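PDB 3MCZ: O-methyltransferase from Burkholderia thailandensis, which probably transfers a methyl group from S-adenosylmethionine to a hydroxyl oxygen of a still unidentified small molecule, working as a dimer. Local coordinates for residues G112-V115 with E116-L120; V252-N255 with D256-H259; M288-N291 with D292-T296; T319-I322 with A323-R327. All coordinates share one frame; numbering follows the deposited sequence.

Interaction 1 of 4, residues G112-V115 with E116-L120; sequences GPIV and EHQYL
Two short turns of the helix 112-119 meet here in an i to i+4 contact, with Val-115 set beside Tyr-119 and Ile-114 beside Gln-118, on a helix packed between helices 35-46 and 150-172 and against the second subunit. Four consecutive alpha-helical bonds hold the turns together; the first, from Glu-116 N to Gly-112 O, is 2.8 Å long, and the last joins Tyr-119 N to Val-115 O at 2.8 Å with an N-H...O angle of 166°. Val-115 CG1 lies anti to its backbone N (chi1 173°) and touches Tyr-119 CD2 at 3.9 Å, the two side chains crossing obliquely. The tyrosine CG sits between backbone N and carbonyl carbon (chi1 70°), which turns the ring back over its own helix until Glu-116 CA rests 3.6 Å above one face, near the rim. Ile-114 and Gln-118 run side by side: CG2 of Ile-114 is 3.8 Å from OE1 of Gln-118. That amide is spent outward, OE1 bonding to Ser-32 OG of the second subunit, while Glu-116 OE2 forms a salt bridge with Arg-151 of helix 150-172. Four successive amides, Glu-116 to Tyr-119, thus find their acceptors one turn back, and the polar ends turn outward, one buried amide into the dimer interface and one carboxylate onto the neighbouring long helix, consistent with the dimerisation expected of this family.

Interaction 2 of 4, residues V252-N255 with D256-H259; sequences VMLN and DCLH
Strand 251-255 of the Rossmann-like methyltransferase sheet runs out at Asn-255, and the chain turns sharply at Asp-256, whose phi and psi are both positive (56°, 48°), before a 3-10 turn begins at Leu-258. No direct hydrogen bond joins the two segments. A water bridges the bend instead: it donates to Leu-254 O at 3.1 Å and accepts from Cys-257 N at 3.0 Å, tying the last part of the strand to the loop beyond it. Leu-254 makes both side-chain contacts, one with each methyl branch. Its CD2 branch meets Cys-257 SG at 3.6 Å, and its CD1 branch meets CD2 of Leu-258 at 4.1 Å, the two leucines crossing at about a right angle. The cysteine sulfur lies between its own backbone N and carbonyl carbon (chi1 63°), a rotation that swings SG back toward the strand and also brings it close to Leu-254 C. Helix 263-275 packs on the leucines, with Val-269 and Ala-273 against Leu-254 and Ile-270 against Leu-258; both also touch Ile-285 of strand 281-288, while Cys-257 packs on Ala-187. The Asp-256 carboxylate faces elsewhere: its OD1 is hydrogen-bonded to Tyr-341 OH, at the start of strand 341-347. Beyond the bend, CA of Cys-257 stands 4.1 Å above one face of the His-259 imidazole, offset toward the rim.

Interaction 3 of 4, residues M288-N291 with D292-T296; sequences MTMN and DDRVT
Asn-291 opens a type I beta turn that ends at Arg-294, and the chain then comes back so that Thr-296 O accepts from Asn-291 N at 2.9 Å, closing the loop between strand 281-288 and helix 298-310. Inside the turn, Arg-294 N bonds to Asn-291 O at 3.1 Å. Asn-291 and Thr-296 are doubly joined, since the side chains also meet, crossing at about a right angle: ND2 of Asn-291 gives a 2.8 Å bond to Thr-296 OG1, bent to 130° at the hydrogen and with the threonine oxygen tilted 33° from the amide plane. Asp-293 organises the return through an Asx turn. With its CG between backbone N and carbonyl carbon (chi1 67°), OD1 accepts from Val-295 N at 3.0 Å and from Thr-296 N at 3.0 Å, both donors arriving from the same face of the carboxylate. Two amides of the returning chain are thus gripped by one oxygen. The loop lies at the surface of the subunit, with Arg-294 and Val-295 packing on His-78 of the second subunit. A water links the two polar side chains, accepting from Asn-291 ND2 at 3.2 Å and donating to Asp-293 OD2 at 2.8 Å.

Interaction 4 of 4, residues T319-I322 with A323-R327; sequences TPWI and AGVVR
One face of the Trp-321 indole takes the CG2 methyl of Val-325, one turn further along helix 319-328, in a CH-pi contact: the methyl carbon lies 3.8 Å from the centroid of the six-membered ring and only 11° off its normal. The His-317 ring also meets the indole, with the planes at about 45°. Trp-321 CG is anti to the backbone N (chi1 178°), which sends the indole outward from the helix, where the CG2 methyl of Val-325 reaches its face. The same methyl comes within 3.3 Å of Trp-321 O, whose own helical bond is to Val-325 N at 3.0 Å. The helix packs on the Rossmann-like sheet: Ile-322 and Val-326 rest on Ile-285 of strand 281-288, while Val-325 and Val-326 touch Ile-270 of helix 263-275. Pro-320 O accepts from Gly-324 N at 3.0 Å. Arg-327 is exposed, and its side chain folds back along the helix; a water lies at the edge of its guanidinium, in plane, and accepts from Arg-327 NH1 at 3.2 Å.

Overall arrangement
Interactions 1, 2 and 4 are largely buried, whereas interaction 3 is a surface loop held mainly by polar bonds. Interactions 1 and 4 each lie within a single helix, but the first belongs to the dimer interface and the other faces the catalytic-domain sheet. Interaction 2 joins its segments by apolar packing and a water, without the direct backbone bonds of those helices. Interaction 1 stands apart, about 33 Å centre to centre from interaction 4. The others gather: Leu-258 CD1 of interaction 2 packs on Ile-322 CG2 of interaction 4 at 4.0 Å, and interaction 3 reaches interaction 4 through a probable hydrogen bond from Thr-319 N to Met-290 O. Interactions 1 and 3 both touch the second subunit.

Interaction 1 of 4, residues G112-V115 with E116-L120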
ATOM      1  N   GLY A 112     -14.724  10.241   2.047  1.00 16.21           N
ATOM      2  CA  GLY A 112     -15.026   9.259   0.998  1.00 17.15           C
ATOM      3  C   GLY A 112     -14.371   9.581  -0.343  1.00 17.74           C
ATOM      4  O   GLY A 112     -13.708   8.732  -0.943  1.00 18.47           O
ATOM      5  N   PRO A 113     -14.579  10.812  -0.843  1.00 18.25           N
ATOM      6  CA  PRO A 113     -14.044  11.138  -2.171  1.00 17.91           C
ATOM      7  C   PRO A 113     -12.530  10.936  -2.314  1.00 17.41           C
ATOM      8  O   PRO A 113     -12.070  10.511  -3.373  1.00 17.54           O
ATOM      9  CB  PRO A 113     -14.456  12.602  -2.356  1.00 17.80           C
ATOM     10  CG  PRO A 113     -15.788  12.682  -1.556  1.00 18.32           C
ATOM     11  CD  PRO A 113     -15.541  11.818  -0.356  1.00 18.51           C
ATOM     12  N   ILE A 114     -11.774  11.264  -1.266  1.00 17.04           N
ATOM     13  CA  ILE A 114     -10.334  11.086  -1.251  1.00 16.51           C
ATOM     14  C   ILE A 114     -10.022   9.593  -1.363  1.00 17.62           C
ATOM     15  O   ILE A 114      -9.210   9.182  -2.206  1.00 17.50           O
ATOM     16  CB  ILE A 114      -9.703  11.660   0.075  1.00 17.53           C
ATOM     17  CG1 ILE A 114      -9.896  13.189   0.171  1.00 17.64           C
ATOM     18  CG2 ILE A 114      -8.183  11.274   0.211  1.00 17.59           C
ATOM     19  CD1 ILE A 114      -9.508  13.794   1.543  1.00 18.57           C
ATOM     20  N   VAL A 115     -10.662   8.776  -0.512  1.00 16.91           N
ATOM     21  CA  VAL A 115     -10.436   7.330  -0.525  1.00 16.91           C
ATOM     22  C   VAL A 115     -10.790   6.716  -1.886  1.00 16.64           C
ATOM     23  O   VAL A 115     -10.015   5.934  -2.446  1.00 16.15           O
ATOM     24  CB  VAL A 115     -11.177   6.619   0.640  1.00 16.25           C
ATOM     25  CG1 VAL A 115     -11.067   5.119   0.497  1.00 15.55           C
ATOM     26  CG2 VAL A 115     -10.598   7.098   1.954  1.00 16.93           C
ATOM     27  N   GLU A 116     -11.902   7.167  -2.452  1.00 17.58           N
ATOM     28  CA  GLU A 116     -12.385   6.663  -3.737  1.00 18.21           C
ATOM     29  C   GLU A 116     -11.445   7.037  -4.874  1.00 18.83           C
ATOM     30  O   GLU A 116     -11.159   6.216  -5.754  1.00 19.29           O
ATOM     31  CB  GLU A 116     -13.755   7.237  -4.036  1.00 19.28           C
ATOM     32  CG  GLU A 116     -14.285   6.809  -5.387  1.00 21.34           C
ATOM     33  CD  GLU A 116     -15.715   7.251  -5.604  1.00 25.88           C
ATOM     34  OE1 GLU A 116     -16.155   8.230  -4.974  1.00 29.33           O
ATOM     35  OE2 GLU A 116     -16.402   6.587  -6.388  1.00 27.31           O
ATOM     36  N   HIS A 117     -10.946   8.266  -4.835  1.00 18.42           N
ATOM     37  CA  HIS A 117     -10.002   8.718  -5.836  1.00 18.65           C
ATOM     38  C   HIS A 117      -8.756   7.810  -5.768  1.00 18.48           C
ATOM     39  O   HIS A 117      -8.210   7.388  -6.790  1.00 18.80           O
ATOM     40  CB  HIS A 117      -9.573  10.171  -5.597  1.00 18.45           C
ATOM     41  CG  HIS A 117      -8.426  10.575  -6.464  1.00 21.00           C
ATOM     42  ND1 HIS A 117      -8.501  10.537  -7.842  1.00 22.45           N
ATOM     43  CD2 HIS A 117      -7.163  10.974  -6.161  1.00 23.85           C
ATOM     44  CE1 HIS A 117      -7.334  10.900  -8.350  1.00 25.27           C
ATOM     45  NE2 HIS A 117      -6.510  11.188  -7.352  1.00 25.64           N
ATOM     46  N   GLN A 118      -8.304   7.540  -4.551  1.00 18.34           N
ATOM     47  CA  GLN A 118      -7.131   6.686  -4.348  1.00 17.51           C
ATOM     48  C   GLN A 118      -7.382   5.234  -4.793  1.00 17.29           C
ATOM     49  O   GLN A 118      -6.582   4.668  -5.520  1.00 17.98           O
ATOM     50  CB  GLN A 118      -6.661   6.761  -2.914  1.00 18.04           C
ATOM     51  CG  GLN A 118      -6.062   8.130  -2.525  1.00 18.62           C
ATOM     52  CD  GLN A 118      -5.942   8.322  -1.029  1.00 21.70           C
ATOM     53  OE1 GLN A 118      -6.769   7.818  -0.255  1.00 24.34           O
ATOM     54  NE2 GLN A 118      -4.950   9.107  -0.608  1.00 21.19           N
ATOM     55  N   TYR A 119      -8.474   4.613  -4.389  1.00 16.62           N
ATOM     56  CA  TYR A 119      -8.663   3.233  -4.840  1.00 16.92           C
ATOM     57  C   TYR A 119      -8.930   3.083  -6.309  1.00 16.19           C
ATOM     58  O   TYR A 119      -8.622   2.057  -6.887  1.00 13.80           O
ATOM     59  CB  TYR A 119      -9.632   2.440  -3.988  1.00 17.42           C
ATOM     60  CG  TYR A 119     -11.081   2.740  -4.002  1.00 19.66           C
ATOM     61  CD1 TYR A 119     -11.858   2.543  -5.130  1.00 21.36           C
ATOM     62  CD2 TYR A 119     -11.727   3.087  -2.804  1.00 24.26           C
ATOM     63  CE1 TYR A 119     -13.216   2.763  -5.085  1.00 25.26           C
ATOM     64  CE2 TYR A 119     -13.091   3.309  -2.754  1.00 22.17           C
ATOM     65  CZ  TYR A 119     -13.827   3.155  -3.896  1.00 23.72           C
ATOM     66  OH  TYR A 119     -15.195   3.383  -3.850  1.00 27.41           O
ATOM     67  N   LEU A 120      -9.432   4.135  -6.943  1.00 16.99           N
ATOM     68  CA  LEU A 120      -9.602   4.094  -8.403  1.00 18.11           C
ATOM     69  C   LEU A 120      -8.274   4.081  -9.202  1.00 18.59           C
ATOM     70  O   LEU A 120      -8.301   3.848 -10.429  1.00 19.70           O
ATOM     71  CB  LEU A 120     -10.498   5.269  -8.855  1.00 18.28           C
ATOM     72  CG  LEU A 120     -11.975   5.104  -8.436  1.00 19.05           C
ATOM     73  CD1 LEU A 120     -12.812   6.359  -8.783  1.00 20.67           C
ATOM     74  CD2 LEU A 120     -12.554   3.815  -9.094  1.00 18.94           C
TER

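Interaction 2 of 4, residues V252-N255 with D256-H259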
ATOM      1  N   VAL A 252      -3.256  37.203 -10.688  1.00 12.47           N
ATOM      2  CA  VAL A 252      -3.401  36.058 -11.573  1.00 11.36           C
ATOM      3  C   VAL A 252      -2.898  34.859 -10.786  1.00 12.41           C
ATOM      4  O   VAL A 252      -1.851  34.927 -10.162  1.00 10.68           O
ATOM      5  CB  VAL A 252      -2.581  36.254 -12.884  1.00 12.07           C
ATOM      6  CG1 VAL A 252      -2.633  35.007 -13.788  1.00 12.24           C
ATOM      7  CG2 VAL A 252      -3.048  37.545 -13.619  1.00  9.84           C
HETATM    8  N   MSE A 253      -3.637  33.750 -10.792  1.00 12.08           N
HETATM    9  CA  MSE A 253      -3.239  32.610  -9.980  1.00 13.74           C
HETATM   10  C   MSE A 253      -3.019  31.369 -10.845  1.00 14.51           C
HETATM   11  O   MSE A 253      -3.808  31.098 -11.725  1.00 14.50           O
HETATM   12  CB  MSE A 253      -4.303  32.306  -8.922  1.00 14.79           C
HETATM   13  CG  MSE A 253      -4.695  33.472  -8.092  1.00 15.74           C
HETATM   14 SE   MSE A 253      -5.759  33.009  -6.549  1.00 16.81          SE
HETATM   15  CE  MSE A 253      -7.357  32.571  -7.410  1.00 11.85           C
ATOM     16  N   LEU A 254      -1.954  30.646 -10.523  1.00 16.41           N
ATOM     17  CA  LEU A 254      -1.615  29.330 -11.049  1.00 17.71           C
ATOM     18  C   LEU A 254      -1.433  28.408  -9.847  1.00 18.43           C
ATOM     19  O   LEU A 254      -0.318  28.213  -9.383  1.00 18.61           O
ATOM     20  CB  LEU A 254      -0.288  29.388 -11.781  1.00 18.34           C
ATOM     21  CG  LEU A 254      -0.238  29.724 -13.254  1.00 19.95           C
ATOM     22  CD1 LEU A 254       1.234  29.902 -13.653  1.00 20.69           C
ATOM     23  CD2 LEU A 254      -0.949  28.633 -14.156  1.00 18.30           C
ATOM     24  N   ASN A 255      -2.512  27.842  -9.333  1.00 19.21           N
ATOM     25  CA  ASN A 255      -2.419  27.151  -8.051  1.00 20.70           C
ATOM     26  C   ASN A 255      -2.351  25.649  -8.253  1.00 20.39           C
ATOM     27  O   ASN A 255      -3.282  25.076  -8.800  1.00 19.40           O
ATOM     28  CB  ASN A 255      -3.622  27.504  -7.180  1.00 21.28           C
ATOM     29  CG  ASN A 255      -3.597  28.950  -6.719  1.00 25.23           C
ATOM     30  OD1 ASN A 255      -4.642  29.605  -6.654  1.00 29.91           O
ATOM     31  ND2 ASN A 255      -2.398  29.462  -6.429  1.00 28.02           N
ATOM     32  N   ASP A 256      -1.217  25.034  -7.868  1.00 20.19           N
ATOM     33  CA  ASP A 256      -1.101  23.576  -7.753  1.00 18.53           C
ATOM     34  C   ASP A 256      -1.479  22.925  -9.079  1.00 18.52           C
ATOM     35  O   ASP A 256      -2.252  21.963  -9.085  1.00 18.23           O
ATOM     36  CB  ASP A 256      -2.022  23.110  -6.607  1.00 19.06           C
ATOM     37  CG  ASP A 256      -1.698  21.720  -6.052  1.00 20.50           C
ATOM     38  OD1 ASP A 256      -0.559  21.222  -6.193  1.00 19.39           O
ATOM     39  OD2 ASP A 256      -2.624  21.143  -5.413  1.00 23.11           O
ATOM     40  N   CYS A 257      -0.914  23.442 -10.188  1.00 17.44           N
ATOM     41  CA  CYS A 257      -1.214  22.975 -11.554  1.00 17.44           C
ATOM     42  C   CYS A 257      -0.028  22.923 -12.514  1.00 16.09           C
ATOM     43  O   CYS A 257      -0.137  22.337 -13.594  1.00 14.55           O
ATOM     44  CB  CYS A 257      -2.306  23.832 -12.195  1.00 17.77           C
ATOM     45  SG  CYS A 257      -1.799  25.589 -12.400  1.00 22.44           S
ATOM     46  N   LEU A 258       1.113  23.525 -12.164  1.00 15.23           N
ATOM     47  CA  LEU A 258       2.257  23.490 -13.089  1.00 15.01           C
ATOM     48  C   LEU A 258       2.818  22.089 -13.348  1.00 14.06           C
ATOM     49  O   LEU A 258       3.473  21.836 -14.392  1.00 13.92           O
ATOM     50  CB  LEU A 258       3.361  24.458 -12.635  1.00 14.58           C
ATOM     51  CG  LEU A 258       3.146  25.965 -12.900  1.00 17.28           C
ATOM     52  CD1 LEU A 258       4.297  26.723 -12.252  1.00 15.19           C
ATOM     53  CD2 LEU A 258       3.044  26.318 -14.387  1.00 14.03           C
ATOM     54  N   HIS A 259       2.514  21.150 -12.452  1.00 12.44           N
ATOM     55  CA  HIS A 259       2.983  19.809 -12.588  1.00 12.59           C
ATOM     56  C   HIS A 259       2.249  18.959 -13.648  1.00 12.37           C
ATOM     57  O   HIS A 259       2.587  17.801 -13.807  1.00 11.48           O
ATOM     58  CB  HIS A 259       2.976  19.097 -11.235  1.00 12.76           C
ATOM     59  CG  HIS A 259       1.664  19.169 -10.537  1.00 13.66           C
ATOM     60  ND1 HIS A 259       1.408  20.070  -9.532  1.00 15.30           N
ATOM     61  CD2 HIS A 259       0.513  18.489 -10.743  1.00 15.85           C
ATOM     62  CE1 HIS A 259       0.155  19.935  -9.134  1.00 14.99           C
ATOM     63  NE2 HIS A 259      -0.406  18.969  -9.840  1.00 16.27           N
TER
HETATM   64  O   HOH W   1       1.255  25.536  -9.790  1.00 22.65           O

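Interaction 3 of 4, residues M288-N291 with D292-T296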
HETATM    1  N   MSE A 288       4.183  22.375  -4.830  1.00 15.59           N
HETATM    2  CA  MSE A 288       4.821  21.575  -3.793  1.00 15.52           C
HETATM    3  C   MSE A 288       6.316  21.887  -3.767  1.00 14.58           C
HETATM    4  O   MSE A 288       6.991  21.884  -4.796  1.00 14.88           O
HETATM    5  CB  MSE A 288       4.652  20.072  -4.003  1.00 16.00           C
HETATM    6  CG  MSE A 288       5.296  19.287  -2.831  1.00 20.28           C
HETATM    7 SE   MSE A 288       4.718  17.438  -2.836  0.95 25.26          SE
HETATM    8  CE  MSE A 288       2.878  18.001  -2.578  1.00 28.22           C
ATOM      9  N   THR A 289       6.853  22.079  -2.583  1.00 14.03           N
ATOM     10  CA  THR A 289       8.257  22.499  -2.458  1.00 14.26           C
ATOM     11  C   THR A 289       9.205  21.383  -2.923  1.00 14.96           C
ATOM     12  O   THR A 289       9.083  20.224  -2.490  1.00 14.42           O
ATOM     13  CB  THR A 289       8.571  22.825  -1.008  1.00 14.53           C
ATOM     14  OG1 THR A 289       7.667  23.833  -0.559  1.00 14.39           O
ATOM     15  CG2 THR A 289      10.014  23.305  -0.827  1.00 15.18           C
HETATM   16  N   MSE A 290      10.112  21.728  -3.820  1.00 15.01           N
HETATM   17  CA  MSE A 290      11.088  20.773  -4.339  0.50 15.72           C
HETATM   18  C   MSE A 290      12.394  21.505  -4.581  1.00 15.70           C
HETATM   19  O   MSE A 290      12.417  22.499  -5.319  1.00 15.03           O
HETATM   20  CB  MSE A 290      10.569  20.180  -5.652  0.50 16.34           C
HETATM   21  CG  MSE A 290      11.644  19.493  -6.476  0.50 18.63           C
HETATM   22 SE   MSE A 290      11.040  18.907  -8.216  0.50 18.39          SE
HETATM   23  CE  MSE A 290      10.750  17.060  -7.500  0.50 11.73           C
ATOM     24  N   ASN A 291      13.471  21.008  -4.001  1.00 15.38           N
ATOM     25  CA  ASN A 291      14.771  21.602  -4.207  1.00 15.67           C
ATOM     26  C   ASN A 291      15.320  21.252  -5.600  1.00 15.90           C
ATOM     27  O   ASN A 291      14.814  20.330  -6.274  1.00 14.11           O
ATOM     28  CB  ASN A 291      15.734  21.147  -3.105  1.00 16.21           C
ATOM     29  CG  ASN A 291      15.290  21.602  -1.733  1.00 19.74           C
ATOM     30  OD1 ASN A 291      14.433  22.458  -1.614  1.00 22.92           O
ATOM     31  ND2 ASN A 291      15.858  21.027  -0.706  1.00 22.50           N
ATOM     32  N   ASP A 292      16.369  21.961  -6.019  1.00 15.34           N
ATOM     33  CA  ASP A 292      17.048  21.660  -7.316  1.00 15.79           C
ATOM     34  C   ASP A 292      17.609  20.228  -7.449  1.00 15.31           C
ATOM     35  O   ASP A 292      17.744  19.715  -8.544  1.00 15.81           O
ATOM     36  CB  ASP A 292      18.151  22.693  -7.584  1.00 17.01           C
ATOM     37  CG  ASP A 292      17.588  24.010  -8.131  1.00 19.99           C
ATOM     38  OD1 ASP A 292      16.538  24.004  -8.858  1.00 23.59           O
ATOM     39  OD2 ASP A 292      18.212  25.048  -7.858  1.00 24.59           O
ATOM     40  N   ASP A 293      17.874  19.556  -6.348  1.00 14.33           N
ATOM     41  CA  ASP A 293      18.375  18.182  -6.405  1.00 15.66           C
ATOM     42  C   ASP A 293      17.306  17.142  -6.789  1.00 15.93           C
ATOM     43  O   ASP A 293      17.630  16.006  -7.077  1.00 16.64           O
ATOM     44  CB  ASP A 293      19.070  17.809  -5.095  1.00 15.61           C
ATOM     45  CG  ASP A 293      18.118  17.730  -3.891  1.00 17.68           C
ATOM     46  OD1 ASP A 293      16.868  17.801  -4.025  1.00 18.61           O
ATOM     47  OD2 ASP A 293      18.645  17.554  -2.775  1.00 20.95           O
ATOM     48  N   ARG A 294      16.042  17.554  -6.811  1.00 14.90           N
ATOM     49  CA  ARG A 294      14.897  16.687  -7.189  1.00 15.66           C
ATOM     50  C   ARG A 294      14.633  15.505  -6.231  1.00 14.94           C
ATOM     51  O   ARG A 294      13.802  14.648  -6.512  1.00 13.86           O
ATOM     52  CB  ARG A 294      15.055  16.220  -8.641  1.00 16.04           C
ATOM     53  CG  ARG A 294      14.779  17.362  -9.575  1.00 18.21           C
ATOM     54  CD  ARG A 294      15.052  16.941 -10.961  1.00 20.78           C
ATOM     55  NE  ARG A 294      14.555  17.902 -11.941  1.00 24.17           N
ATOM     56  CZ  ARG A 294      15.115  19.052 -12.266  1.00 27.56           C
ATOM     57  NH1 ARG A 294      16.239  19.554 -11.662  1.00 26.41           N
ATOM     58  NH2 ARG A 294      14.495  19.749 -13.206  1.00 29.85           N
ATOM     59  N   VAL A 295      15.314  15.485  -5.090  1.00 14.50           N
ATOM     60  CA  VAL A 295      15.123  14.410  -4.114  1.00 14.98           C
ATOM     61  C   VAL A 295      14.787  14.911  -2.726  1.00 15.86           C
ATOM     62  O   VAL A 295      14.505  14.092  -1.851  1.00 16.84           O
ATOM     63  CB  VAL A 295      16.312  13.451  -4.028  1.00 15.48           C
ATOM     64  CG1 VAL A 295      16.544  12.739  -5.359  1.00 14.33           C
ATOM     65  CG2 VAL A 295      17.603  14.173  -3.608  1.00 13.57           C
ATOM     66  N   THR A 296      14.840  16.226  -2.510  1.00 15.27           N
ATOM     67  CA  THR A 296      14.562  16.802  -1.232  1.00 16.64           C
ATOM     68  C   THR A 296      13.535  17.909  -1.402  1.00 17.72           C
ATOM     69  O   THR A 296      13.635  18.676  -2.360  1.00 19.66           O
ATOM     70  CB  THR A 296      15.846  17.338  -0.593  1.00 16.76           C
ATOM     71  OG1 THR A 296      16.376  18.366  -1.391  1.00 22.99           O
ATOM     72  CG2 THR A 296      16.898  16.317  -0.588  1.00 15.86           C
TER
HETATM   73  O   HOH W   2      18.833  19.992  -1.414  1.00 30.77           O

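Interaction 4 of 4, residues T319-I322 with A323-R327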
ATOM      1  N   THR A 319      11.230  24.237  -7.264  1.00 14.92           N
ATOM      2  CA  THR A 319      10.727  25.532  -6.858  1.00 14.76           C
ATOM      3  C   THR A 319      11.657  26.677  -7.214  1.00 14.83           C
ATOM      4  O   THR A 319      11.177  27.696  -7.673  1.00 13.93           O
ATOM      5  CB  THR A 319      10.341  25.495  -5.348  1.00 14.25           C
ATOM      6  OG1 THR A 319       9.476  24.355  -5.142  1.00 15.29           O
ATOM      7  CG2 THR A 319       9.628  26.784  -4.947  1.00 14.52           C
ATOM      8  N   PRO A 320      12.978  26.524  -7.005  1.00 14.45           N
ATOM      9  CA  PRO A 320      13.877  27.572  -7.467  1.00 14.97           C
ATOM     10  C   PRO A 320      13.852  27.780  -8.978  1.00 15.30           C
ATOM     11  O   PRO A 320      14.081  28.902  -9.442  1.00 14.68           O
ATOM     12  CB  PRO A 320      15.273  27.091  -7.023  1.00 14.74           C
ATOM     13  CG  PRO A 320      14.992  26.151  -5.874  1.00 14.70           C
ATOM     14  CD  PRO A 320      13.704  25.467  -6.282  1.00 14.85           C
ATOM     15  N   TRP A 321      13.577  26.723  -9.739  1.00 15.30           N
ATOM     16  CA  TRP A 321      13.496  26.851 -11.199  1.00 15.49           C
ATOM     17  C   TRP A 321      12.240  27.656 -11.571  1.00 15.82           C
ATOM     18  O   TRP A 321      12.307  28.575 -12.397  1.00 14.67           O
ATOM     19  CB  TRP A 321      13.472  25.479 -11.879  1.00 16.19           C
ATOM     20  CG  TRP A 321      13.347  25.569 -13.347  1.00 15.72           C
ATOM     21  CD1 TRP A 321      14.346  25.749 -14.248  1.00 18.38           C
ATOM     22  CD2 TRP A 321      12.140  25.491 -14.085  1.00 15.82           C
ATOM     23  NE1 TRP A 321      13.828  25.800 -15.521  1.00 16.94           N
ATOM     24  CE2 TRP A 321      12.464  25.673 -15.439  1.00 18.54           C
ATOM     25  CE3 TRP A 321      10.807  25.331 -13.728  1.00 14.41           C
ATOM     26  CZ2 TRP A 321      11.502  25.647 -16.448  1.00 15.29           C
ATOM     27  CZ3 TRP A 321       9.848  25.291 -14.745  1.00 17.78           C
ATOM     28  CH2 TRP A 321      10.212  25.437 -16.083  1.00 17.20           C
ATOM     29  N   ILE A 322      11.114  27.319 -10.949  1.00 15.44           N
ATOM     30  CA  ILE A 322       9.886  28.103 -11.147  1.00 15.60           C
ATOM     31  C   ILE A 322      10.128  29.586 -10.798  1.00 14.94           C
ATOM     32  O   ILE A 322       9.761  30.484 -11.559  1.00 13.69           O
ATOM     33  CB  ILE A 322       8.686  27.542 -10.340  1.00 15.56           C
ATOM     34  CG1 ILE A 322       8.369  26.112 -10.802  1.00 14.97           C
ATOM     35  CG2 ILE A 322       7.475  28.466 -10.516  1.00 13.98           C
ATOM     36  CD1 ILE A 322       7.358  25.272  -9.886  1.00 10.91           C
ATOM     37  N   ALA A 323      10.749  29.836  -9.649  1.00 14.73           N
ATOM     38  CA  ALA A 323      11.000  31.188  -9.235  1.00 14.16           C
ATOM     39  C   ALA A 323      11.857  31.936 -10.241  1.00 14.07           C
ATOM     40  O   ALA A 323      11.594  33.121 -10.519  1.00 14.74           O
ATOM     41  CB  ALA A 323      11.621  31.231  -7.812  1.00 14.30           C
ATOM     42  N   GLY A 324      12.864  31.271 -10.819  1.00 14.10           N
ATOM     43  CA  GLY A 324      13.717  31.896 -11.841  1.00 14.18           C
ATOM     44  C   GLY A 324      12.934  32.247 -13.094  1.00 14.00           C
ATOM     45  O   GLY A 324      13.160  33.307 -13.680  1.00 14.69           O
ATOM     46  N   VAL A 325      11.973  31.401 -13.477  1.00 13.93           N
ATOM     47  CA  VAL A 325      11.130  31.710 -14.640  1.00 14.16           C
ATOM     48  C   VAL A 325      10.278  32.975 -14.417  1.00 15.08           C
ATOM     49  O   VAL A 325      10.174  33.857 -15.280  1.00 15.04           O
ATOM     50  CB  VAL A 325      10.240  30.536 -15.046  1.00 14.36           C
ATOM     51  CG1 VAL A 325       9.387  30.958 -16.243  1.00 13.67           C
ATOM     52  CG2 VAL A 325      11.095  29.288 -15.387  1.00 15.12           C
ATOM     53  N   VAL A 326       9.729  33.106 -13.216  1.00 14.88           N
ATOM     54  CA  VAL A 326       8.965  34.300 -12.850  1.00 14.49           C
ATOM     55  C   VAL A 326       9.844  35.562 -12.905  1.00 16.31           C
ATOM     56  O   VAL A 326       9.419  36.600 -13.455  1.00 15.11           O
ATOM     57  CB  VAL A 326       8.285  34.103 -11.455  1.00 14.41           C
ATOM     58  CG1 VAL A 326       7.515  35.365 -11.008  1.00 11.37           C
ATOM     59  CG2 VAL A 326       7.344  32.896 -11.499  1.00 16.30           C
ATOM     60  N   ARG A 327      11.061  35.469 -12.367  1.00 17.67           N
ATOM     61  CA  ARG A 327      12.028  36.573 -12.494  1.00 19.51           C
ATOM     62  C   ARG A 327      12.355  36.894 -13.948  1.00 19.82           C
ATOM     63  O   ARG A 327      12.346  38.052 -14.328  1.00 19.04           O
ATOM     64  CB  ARG A 327      13.333  36.284 -11.750  1.00 20.31           C
ATOM     65  CG  ARG A 327      13.163  36.303 -10.298  1.00 21.78           C
ATOM     66  CD  ARG A 327      14.508  36.350  -9.547  1.00 25.83           C
ATOM     67  NE  ARG A 327      14.226  35.954  -8.168  1.00 27.04           N
ATOM     68  CZ  ARG A 327      14.289  34.713  -7.700  1.00 29.81           C
ATOM     69  NH1 ARG A 327      14.740  33.712  -8.448  1.00 28.42           N
ATOM     70  NH2 ARG A 327      13.936  34.497  -6.441  1.00 33.42           N
TER
HETATM   71  O   HOH W   3      15.463  30.616  -8.279  1.00 29.23           O